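Long-range contacts in superoxide dismutase (Chaetomium thermophilum, PDB 4BR6), which catalyses the manganese-dependent dismutation of superoxide to hydrogen peroxide and molecular oxygen, and so probably protects cells from toxic radicals: residues 69-74 / 145-149; 110-115 / 178-182; 128-134 / 152-158. All coordinates share one frame. Residue numbers count along the deposited sequence, not the author numbering.

Contact 1: residues 69-74 / 145-149. With MN3 (manganese (III) ion), chain I.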
loop_
_atom_site.group_PDB
_atom_site.type_symbol
_atom_site.label_atom_id
_atom_site.label_comp_id
_atom_site.label_asym_id
_atom_site.label_seq_id
_atom_site.Cartn_x
_atom_site.Cartn_y
_atom_site.Cartn_z
ATOM N N GLY B 69 2.922 13.434 8.825
ATOM C CA GLY B 69 1.515 13.100 8.923
ATOM C C GLY B 69 1.061 13.029 10.364
ATOM O O GLY B 69 -0.011 13.502 10.693
ATOM N N GLY B 70 1.891 12.453 11.229
ATOM C CA GLY B 70 1.559 12.351 12.641
ATOM C C GLY B 70 1.392 13.707 13.303
ATOM O O GLY B 70 0.448 13.931 14.061
ATOM N N HIS B 71 2.316 14.615 13.005
ATOM C CA HIS B 71 2.264 15.971 13.525
ATOM C C HIS B 71 0.935 16.653 13.154
ATOM O O HIS B 71 0.215 17.131 14.033
ATOM C CB HIS B 71 3.446 16.783 12.991
ATOM C CG HIS B 71 3.519 18.172 13.545
ATOM N ND1 HIS B 71 3.321 18.455 14.880
ATOM C CD2 HIS B 71 3.761 19.358 12.940
ATOM C CE1 HIS B 71 3.442 19.754 15.074
ATOM N NE2 HIS B 71 3.711 20.325 13.913
ATOM N N LEU B 72 0.609 16.691 11.859
ATOM C CA LEU B 72 -0.623 17.348 11.386
ATOM C C LEU B 72 -1.886 16.732 11.973
ATOM O O LEU B 72 -2.812 17.440 12.377
ATOM C CB LEU B 72 -0.739 17.288 9.852
ATOM C CG LEU B 72 -2.102 17.678 9.236
ATOM C CD1 LEU B 72 -2.524 19.116 9.562
ATOM C CD2 LEU B 72 -2.109 17.466 7.728
ATOM N N ASN B 73 -1.935 15.409 11.962
ATOM C CA ASN B 73 -3.135 14.684 12.334
ATOM C C ASN B 73 -3.437 14.833 13.788
ATOM O O ASN B 73 -4.580 15.063 14.162
ATOM C CB ASN B 73 -3.001 13.199 12.022
ATOM C CG ASN B 73 -2.976 12.917 10.551
ATOM O OD1 ASN B 73 -3.418 13.723 9.736
ATOM N ND2 ASN B 73 -2.476 11.754 10.201
ATOM N N HIS B 74 -2.417 14.687 14.617
ATOM C CA HIS B 74 -2.615 14.861 16.048
ATOM C C HIS B 74 -2.884 16.310 16.404
ATOM O O HIS B 74 -3.669 16.582 17.312
ATOM C CB HIS B 74 -1.424 14.335 16.820
ATOM C CG HIS B 74 -1.258 12.858 16.697
ATOM N ND1 HIS B 74 -0.649 12.275 15.612
ATOM C CD2 HIS B 74 -1.668 11.850 17.493
ATOM C CE1 HIS B 74 -0.657 10.963 15.763
ATOM N NE2 HIS B 74 -1.264 10.679 16.898
ATOM N N ASN B 145 -2.432 4.464 8.727
ATOM C CA ASN B 145 -1.282 4.920 9.490
ATOM C C ASN B 145 -1.378 6.421 9.776
ATOM O O ASN B 145 -2.299 6.833 10.469
ATOM C CB ASN B 145 -0.000 4.497 8.780
ATOM C CG ASN B 145 0.072 2.993 8.579
ATOM O OD1 ASN B 145 -0.465 2.226 9.372
ATOM N ND2 ASN B 145 0.726 2.572 7.517
ATOM N N GLN B 146 -0.458 7.230 9.257
ATOM C CA GLN B 146 -0.521 8.683 9.467
ATOM C C GLN B 146 -0.675 9.464 8.174
ATOM O O GLN B 146 -0.457 10.672 8.161
ATOM C CB GLN B 146 0.711 9.212 10.213
ATOM C CG GLN B 146 0.946 8.612 11.592
ATOM C CD GLN B 146 -0.176 8.878 12.583
ATOM O OE1 GLN B 146 -1.090 9.672 12.339
ATOM N NE2 GLN B 146 -0.102 8.220 13.721
ATOM N N ASP B 147 -1.061 8.792 7.095
ATOM C CA ASP B 147 -1.274 9.474 5.829
ATOM C C ASP B 147 -2.293 10.603 6.027
ATOM O O ASP B 147 -3.305 10.400 6.677
ATOM C CB ASP B 147 -1.777 8.503 4.766
ATOM C CG ASP B 147 -0.774 7.406 4.446
ATOM O OD1 ASP B 147 0.409 7.533 4.828
ATOM O OD2 ASP B 147 -1.171 6.411 3.805
ATOM N N PRO B 148 -2.014 11.802 5.487
ATOM C CA PRO B 148 -2.924 12.934 5.713
ATOM C C PRO B 148 -4.116 13.048 4.752
ATOM O O PRO B 148 -4.155 12.418 3.708
ATOM C CB PRO B 148 -2.012 14.142 5.524
ATOM C CG PRO B 148 -0.933 13.662 4.616
ATOM C CD PRO B 148 -0.720 12.237 4.928
ATOM N N VAL B 149 -5.089 13.871 5.129
ATOM C CA VAL B 149 -6.163 14.277 4.223
ATOM C C VAL B 149 -5.727 15.550 3.498
ATOM O O VAL B 149 -5.694 16.620 4.104
ATOM C CB VAL B 149 -7.442 14.582 5.007
ATOM C CG1 VAL B 149 -8.547 15.086 4.094
ATOM C CG2 VAL B 149 -7.880 13.341 5.773
HETATM MN MN MN3 I . -2.443 8.708 17.582
HETATM O O HOH W 1 -4.960 14.886 7.671
HETATM O O HOH W 2 -1.296 7.512 15.683
#

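Contact 2: residues 110-115 / 178-182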
loop_
_atom_site.group_PDB
_atom_site.type_symbol
_atom_site.label_atom_id
_atom_site.label_comp_id
_atom_site.label_asym_id
_atom_site.label_seq_id
_atom_site.Cartn_x
_atom_site.Cartn_y
_atom_site.Cartn_z
ATOM N N PHE B 110 -24.698 10.215 9.926
ATOM C CA PHE B 110 -23.283 10.516 9.738
ATOM C C PHE B 110 -22.453 9.852 10.832
ATOM O O PHE B 110 -21.387 9.291 10.572
ATOM C CB PHE B 110 -23.045 12.030 9.763
ATOM C CG PHE B 110 -21.652 12.423 10.193
ATOM C CD1 PHE B 110 -20.580 12.290 9.339
ATOM C CD2 PHE B 110 -21.413 12.904 11.465
ATOM C CE1 PHE B 110 -19.304 12.636 9.745
ATOM C CE2 PHE B 110 -20.129 13.252 11.863
ATOM C CZ PHE B 110 -19.090 13.122 11.005
ATOM N N ARG B 111 -22.955 9.946 12.064
ATOM C CA ARG B 111 -22.314 9.381 13.249
ATOM C C ARG B 111 -22.243 7.858 13.178
ATOM O O ARG B 111 -21.269 7.242 13.617
ATOM C CB ARG B 111 -23.109 9.797 14.487
ATOM C CG ARG B 111 -22.531 9.333 15.804
ATOM C CD ARG B 111 -23.316 9.896 16.990
ATOM N NE ARG B 111 -22.969 9.190 18.222
ATOM C CZ ARG B 111 -22.975 9.728 19.441
ATOM N NH1 ARG B 111 -23.310 11.005 19.618
ATOM N NH2 ARG B 111 -22.631 8.982 20.491
ATOM N N LYS B 112 -23.305 7.262 12.649
ATOM C CA LYS B 112 -23.367 5.823 12.395
ATOM C C LYS B 112 -22.351 5.391 11.350
ATOM O O LYS B 112 -21.595 4.444 11.551
ATOM C CB LYS B 112 -24.777 5.462 11.919
ATOM C CG LYS B 112 -25.066 3.976 11.789
ATOM C CD LYS B 112 -26.536 3.755 11.461
ATOM C CE LYS B 112 -26.736 3.175 10.081
ATOM N NZ LYS B 112 -26.072 3.978 9.016
ATOM N N GLN B 113 -22.332 6.090 10.226
ATOM C CA GLN B 113 -21.448 5.713 9.142
ATOM C C GLN B 113 -19.992 5.918 9.520
ATOM O O GLN B 113 -19.128 5.137 9.119
ATOM C CB GLN B 113 -21.794 6.507 7.890
ATOM C CG GLN B 113 -23.046 5.987 7.231
ATOM C CD GLN B 113 -23.550 6.893 6.149
ATOM O OE1 GLN B 113 -23.107 8.030 6.024
ATOM N NE2 GLN B 113 -24.488 6.396 5.354
ATOM N N MET B 114 -19.710 6.970 10.285
ATOM C CA MET B 114 -18.328 7.236 10.665
ATOM C C MET B 114 -17.843 6.164 11.626
ATOM O O MET B 114 -16.723 5.675 11.511
ATOM C CB MET B 114 -18.142 8.602 11.315
ATOM C CG MET B 114 -16.664 8.910 11.565
ATOM S SD MET B 114 -16.236 10.585 11.084
ATOM C CE MET B 114 -14.491 10.714 11.469
ATOM N N ASN B 115 -18.695 5.807 12.579
ATOM C CA ASN B 115 -18.397 4.712 13.489
ATOM C C ASN B 115 -18.105 3.406 12.753
ATOM O O ASN B 115 -17.207 2.669 13.129
ATOM C CB ASN B 115 -19.547 4.510 14.479
ATOM C CG ASN B 115 -19.560 5.564 15.580
ATOM O OD1 ASN B 115 -18.577 6.270 15.791
ATOM N ND2 ASN B 115 -20.669 5.658 16.296
ATOM N N PHE B 178 -15.146 4.241 20.075
ATOM C CA PHE B 178 -15.722 4.993 18.962
ATOM C C PHE B 178 -17.050 5.664 19.347
ATOM O O PHE B 178 -17.348 6.752 18.868
ATOM C CB PHE B 178 -15.953 4.096 17.734
ATOM C CG PHE B 178 -14.697 3.468 17.169
ATOM C CD1 PHE B 178 -13.501 4.136 17.179
ATOM C CD2 PHE B 178 -14.730 2.194 16.636
ATOM C CE1 PHE B 178 -12.371 3.555 16.666
ATOM C CE2 PHE B 178 -13.600 1.619 16.126
ATOM C CZ PHE B 178 -12.424 2.303 16.140
ATOM N N GLU B 179 -17.845 5.004 20.188
ATOM C CA GLU B 179 -19.124 5.552 20.646
ATOM C C GLU B 179 -18.919 6.652 21.689
ATOM O O GLU B 179 -19.558 7.701 21.626
ATOM C CB GLU B 179 -19.998 4.452 21.240
ATOM C CG GLU B 179 -21.320 4.936 21.810
ATOM C CD GLU B 179 -22.296 5.404 20.743
ATOM O OE1 GLU B 179 -22.007 5.217 19.542
ATOM O OE2 GLU B 179 -23.362 5.953 21.103
ATOM N N ALA B 180 -18.030 6.397 22.646
ATOM C CA ALA B 180 -17.762 7.331 23.730
ATOM C C ALA B 180 -17.185 8.682 23.259
ATOM O O ALA B 180 -17.529 9.727 23.813
ATOM C CB ALA B 180 -16.829 6.688 24.765
ATOM N N ILE B 181 -16.326 8.679 22.241
ATOM C CA ILE B 181 -15.563 9.891 21.911
ATOM C C ILE B 181 -16.441 11.056 21.444
ATOM O O ILE B 181 -16.055 12.213 21.550
ATOM C CB ILE B 181 -14.466 9.613 20.846
ATOM C CG1 ILE B 181 -13.505 10.806 20.727
ATOM C CG2 ILE B 181 -15.109 9.278 19.506
ATOM C CD1 ILE B 181 -12.233 10.499 19.940
ATOM N N TRP B 182 -17.614 10.751 20.914
ATOM C CA TRP B 182 -18.507 11.800 20.439
ATOM C C TRP B 182 -18.864 12.777 21.546
ATOM O O TRP B 182 -19.226 13.913 21.274
ATOM C CB TRP B 182 -19.771 11.198 19.823
ATOM C CG TRP B 182 -19.435 10.377 18.614
ATOM C CD1 TRP B 182 -19.146 9.057 18.593
ATOM C CD2 TRP B 182 -19.304 10.840 17.263
ATOM N NE1 TRP B 182 -18.853 8.653 17.316
ATOM C CE2 TRP B 182 -18.939 9.732 16.479
ATOM C CE3 TRP B 182 -19.454 12.081 16.644
ATOM C CZ2 TRP B 182 -18.740 9.820 15.106
ATOM C CZ3 TRP B 182 -19.250 12.168 15.278
ATOM C CH2 TRP B 182 -18.898 11.043 14.524
#

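Contact 3: residues 128-134 / 152-158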
loop_
_atom_site.group_PDB
_atom_site.type_symbol
_atom_site.label_atom_id
_atom_site.label_comp_id
_atom_site.label_asym_id
_atom_site.label_seq_id
_atom_site.Cartn_x
_atom_site.Cartn_y
_atom_site.Cartn_z
ATOM N N TRP B 128 -11.943 10.576 9.050
ATOM C CA TRP B 128 -12.145 12.011 8.985
ATOM C C TRP B 128 -13.477 12.328 8.350
ATOM O O TRP B 128 -13.889 11.656 7.411
ATOM C CB TRP B 128 -11.074 12.664 8.127
ATOM C CG TRP B 128 -9.683 12.491 8.660
ATOM C CD1 TRP B 128 -8.849 11.440 8.460
ATOM C CD2 TRP B 128 -8.977 13.412 9.496
ATOM N NE1 TRP B 128 -7.658 11.647 9.115
ATOM C CE2 TRP B 128 -7.716 12.849 9.761
ATOM C CE3 TRP B 128 -9.293 14.655 10.048
ATOM C CZ2 TRP B 128 -6.773 13.485 10.550
ATOM C CZ3 TRP B 128 -8.352 15.288 10.830
ATOM C CH2 TRP B 128 -7.110 14.703 11.074
ATOM N N LEU B 129 -14.145 13.347 8.882
ATOM C CA LEU B 129 -15.124 14.106 8.128
ATOM C C LEU B 129 -14.318 15.118 7.315
ATOM O O LEU B 129 -13.545 15.895 7.879
ATOM C CB LEU B 129 -16.071 14.849 9.072
ATOM C CG LEU B 129 -17.012 15.881 8.442
ATOM C CD1 LEU B 129 -17.923 15.233 7.408
ATOM C CD2 LEU B 129 -17.820 16.568 9.528
ATOM N N ALA B 130 -14.465 15.116 5.997
ATOM C CA ALA B 130 -13.694 16.031 5.163
ATOM C C ALA B 130 -14.599 16.765 4.186
ATOM O O ALA B 130 -15.695 16.304 3.888
ATOM C CB ALA B 130 -12.599 15.300 4.424
ATOM N N LYS B 131 -14.109 17.888 3.673
ATOM C CA LYS B 131 -14.885 18.744 2.781
ATOM C C LYS B 131 -14.189 18.966 1.441
ATOM O O LYS B 131 -13.043 19.431 1.394
ATOM C CB LYS B 131 -15.118 20.097 3.442
ATOM C CG LYS B 131 -16.019 21.023 2.651
ATOM C CD LYS B 131 -16.233 22.338 3.390
ATOM C CE LYS B 131 -17.248 23.219 2.696
ATOM N NZ LYS B 131 -17.342 24.571 3.319
ATOM N N ASP B 132 -14.890 18.653 0.354
ATOM C CA ASP B 132 -14.351 18.861 -0.993
ATOM C C ASP B 132 -14.092 20.341 -1.219
ATOM O O ASP B 132 -14.966 21.172 -0.984
ATOM C CB ASP B 132 -15.314 18.332 -2.059
ATOM C CG ASP B 132 -14.754 18.454 -3.462
ATOM O OD1 ASP B 132 -14.748 19.573 -4.005
ATOM O OD2 ASP B 132 -14.308 17.436 -4.017
ATOM N N LYS B 133 -12.891 20.664 -1.686
ATOM C CA LYS B 133 -12.428 22.046 -1.726
ATOM C C LYS B 133 -13.164 22.909 -2.742
ATOM O O LYS B 133 -13.107 24.138 -2.668
ATOM C CB LYS B 133 -10.911 22.103 -1.972
ATOM C CG LYS B 133 -10.448 21.656 -3.357
ATOM C CD LYS B 133 -8.964 21.951 -3.547
ATOM C CE LYS B 133 -8.400 21.420 -4.854
ATOM N NZ LYS B 133 -9.022 22.019 -6.059
ATOM N N ASP B 134 -13.876 22.265 -3.664
ATOM C CA ASP B 134 -14.505 22.961 -4.778
ATOM C C ASP B 134 -16.019 23.024 -4.606
ATOM O O ASP B 134 -16.620 24.087 -4.771
ATOM C CB ASP B 134 -14.152 22.289 -6.112
ATOM C CG ASP B 134 -12.711 22.549 -6.541
ATOM O OD1 ASP B 134 -12.303 23.725 -6.591
ATOM O OD2 ASP B 134 -11.977 21.580 -6.822
ATOM N N GLN B 152 -7.637 17.471 -2.805
ATOM C CA GLN B 152 -9.028 17.791 -3.121
ATOM C C GLN B 152 -9.903 17.907 -1.880
ATOM O O GLN B 152 -10.994 18.482 -1.932
ATOM C CB GLN B 152 -9.608 16.698 -4.032
ATOM C CG GLN B 152 -10.906 17.061 -4.733
ATOM C CD GLN B 152 -10.734 18.196 -5.707
ATOM O OE1 GLN B 152 -9.630 18.466 -6.167
ATOM N NE2 GLN B 152 -11.826 18.866 -6.035
ATOM N N LEU B 153 -9.432 17.333 -0.776
ATOM C CA LEU B 153 -10.213 17.251 0.448
ATOM C C LEU B 153 -9.532 17.951 1.610
ATOM O O LEU B 153 -8.312 17.888 1.767
ATOM C CB LEU B 153 -10.451 15.796 0.824
ATOM C CG LEU B 153 -11.326 14.992 -0.126
ATOM C CD1 LEU B 153 -11.517 13.626 0.490
ATOM C CD2 LEU B 153 -12.648 15.688 -0.374
ATOM N N VAL B 154 -10.348 18.602 2.431
ATOM C CA VAL B 154 -9.864 19.368 3.570
ATOM C C VAL B 154 -10.412 18.701 4.828
ATOM O O VAL B 154 -11.617 18.468 4.929
ATOM C CB VAL B 154 -10.336 20.844 3.500
ATOM C CG1 VAL B 154 -9.619 21.674 4.560
ATOM C CG2 VAL B 154 -10.103 21.436 2.094
ATOM N N PRO B 155 -9.539 18.361 5.780
ATOM C CA PRO B 155 -10.086 17.667 6.953
ATOM C C PRO B 155 -10.812 18.630 7.906
ATOM O O PRO B 155 -10.345 19.754 8.086
ATOM C CB PRO B 155 -8.837 17.063 7.606
ATOM C CG PRO B 155 -7.705 17.966 7.174
ATOM C CD PRO B 155 -8.067 18.457 5.814
ATOM N N LEU B 156 -11.918 18.194 8.506
ATOM C CA LEU B 156 -12.702 19.047 9.394
ATOM C C LEU B 156 -12.803 18.447 10.799
ATOM O O LEU B 156 -12.887 19.160 11.789
ATOM C CB LEU B 156 -14.112 19.243 8.840
ATOM C CG LEU B 156 -14.287 19.932 7.492
ATOM C CD1 LEU B 156 -15.770 20.206 7.279
ATOM C CD2 LEU B 156 -13.462 21.223 7.360
ATOM N N MET B 157 -12.845 17.127 10.878
ATOM C CA MET B 157 -13.014 16.460 12.158
ATOM C C MET B 157 -12.420 15.067 12.046
ATOM O O MET B 157 -12.859 14.285 11.217
ATOM C CB MET B 157 -14.501 16.389 12.510
ATOM C CG MET B 157 -14.792 16.008 13.949
ATOM S SD MET B 157 -14.397 14.291 14.329
ATOM C CE MET B 157 -15.789 13.428 13.571
ATOM N N GLY B 158 -11.422 14.771 12.871
ATOM C CA GLY B 158 -10.762 13.480 12.844
ATOM C C GLY B 158 -10.941 12.687 14.122
ATOM O O GLY B 158 -11.068 13.258 15.205
HETATM O O HOH W 3 -9.775 20.528 -8.302
#

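Contact 1: residues 69-74 / 145-149
Segment 69-74 is a helical turn and a half within helix 61-79, and the irregular segment 145-149 lies against it, closest where the CA atoms of Gly-69 and Gln-146 come within 4.9 Å. This is the domain junction of an iron/manganese superoxide dismutase: a helix of the alpha-hairpin domain meets a loop of the C-terminal domain beside the metal. Gly-69 makes the approach possible: its CA donates a CA-H...O contact to Gln-146 O at 3.2 Å, and a side chain would collide with that oxygen. Asn-73 holds both parts of Gln-146, its ND2 giving a straight hydrogen bond to OE1 (3.3 Å) and a weak one to the backbone O (3.1 Å). Trp-126 also donates to Gln-146 OE1, while Gln-146 NE2 is hydrogen-bonded to Tyr-34, so the amide is fixed in the active site, its NE2 3.5 Å from His-74 CE1. A water joins Asn-73 OD1 to Val-149 N, and Leu-72 CD2 touches Pro-148 CB at 4.0 Å. His-26, Asp-160 and His-164 complete the protein ligands of the manganese. His-74 NE2 binds the manganese at 2.4 Å, and the other ring nitrogen, His-74 ND1, donates to Gly-70 O at 2.5 Å.

Contact 2: residues 110-115 / 178-182
Here two helical segments of the C-terminal domain pack through one large side chain: Trp-182, in the segment that follows on from Phe-178 and Glu-179, packs against the side of helix 107-119. The contact is partly buried, with aromatic and apolar atoms inside and a charged pair toward solvent. The segments come nearest at Asn-115 and Phe-178, whose CA atoms are 6.1 Å apart, and are wider, 8.5 Å, between the CA atoms of Arg-111 and Trp-182, where the indole fills the space.

Phe-110 and Arg-111, with Met-114 and Asn-115 one turn later, line one face and part of the edge of that indole. The extended Arg-111 lies along the face: its guanidinium stacks flat on the ring system, centres 4.2 Å apart and planes at 16°, and its CG sits 3.8 Å from the centroid of the Trp-182 six-membered ring in a CH-pi contact. Around the rim, Met-114 CB meets Trp-182 CZ2 at 4.0 Å and Phe-110 CE2 meets Trp-182 CH2 at 3.7 Å. Trp-182 NE1 donates to Asn-115 OD1 at 2.8 Å. Farther out, Arg-111 NH2 forms a salt bridge with Glu-179 OE2 (3.2 Å, a weak hydrogen bond), so a single arginine both covers the tryptophan and reaches the neighbouring helix with its charge.

On the side of the sheet, Met-157 and Ile-159 of strand 153-160 touch Trp-182, and Ile-140 of strand 138-144 touches Phe-110 and Met-114. Helices laid over a three-stranded antiparallel sheet are the hallmark of the C-terminal alpha/beta domain of iron/manganese superoxide dismutases.

Contact 3: residues 128-134 / 152-158
Apolar side chains fill both faces of this antiparallel strand pair. On one face the Trp-128 ring covers Gly-158, whose CA makes a CH-pi contact 3.8 Å from the centroid of the tryptophan six-membered ring; a side chain at Gly-158 would collide with the indole. Trp-128 CE3 also touches Pro-155 CB at 3.5 Å, and Ala-130 CB meets Leu-153 CB at 4.2 Å. On the other face Leu-129 CB lies 4.1 Å from Met-157 CB.

The backbone pairing slips by one residue in this apolar part. Leu-129 N donates to Met-157 O (2.8 Å), but Leu-129 O receives both Leu-156 N (2.9 Å) and, weakly, Met-157 N (3.3 Å). Leu-156 and Met-157 thus sit opposite a single residue in a classic beta bulge. Regular pairing resumes at Ala-130 and Pro-155, a non-hydrogen-bonded pair, and the next, Lys-131 and Val-154, is joined by two backbone hydrogen bonds, Lys-131 N to Val-154 O (2.9 Å) and Val-154 N to Lys-131 O (3.0 Å).

At the end the strands give way to polar groups. Lys-133 N still bonds to Gln-152 O (2.9 Å), Asp-132 OD1 accepts from Asp-134 N (2.9 Å) in an Asx turn, and Asp-134 OD2 takes both Gln-152 NE2 (2.8 Å) and the salt-bridged Lys-133 NZ (3.1 Å), with a water linking all three side chains.

Strand 125-132 is the middle of three, with strand 138-144 on its other edge; helix 187-195 packs on Leu-156 and Met-157, while helix 61-79 reaches Trp-128 and Pro-155 through Leu-76.

How the contacts relate
Contact 3 is a strand pair of the sheet on which the other two contacts pack, from opposite faces. Contact 1 meets the face bearing Trp-128 and Ala-130, with Val-149 CG2 3.4 Å from Trp-128 CD1; contact 2 meets the face bearing Leu-129 and Met-157, with Met-114 CE 3.7 Å from Met-157 CE. Contacts 1 and 2 do not touch, their nearest atoms being about 9 Å apart. Contact 1 is buried, joins the two domains and relies on side-chain amides beside the manganese. Contacts 2 and 3 stay within the C-terminal domain and run from core to surface: contact 2 is helix packing with a salt bridge between its segments, contact 3 backbone pairing whose salt bridge lies within 128-134.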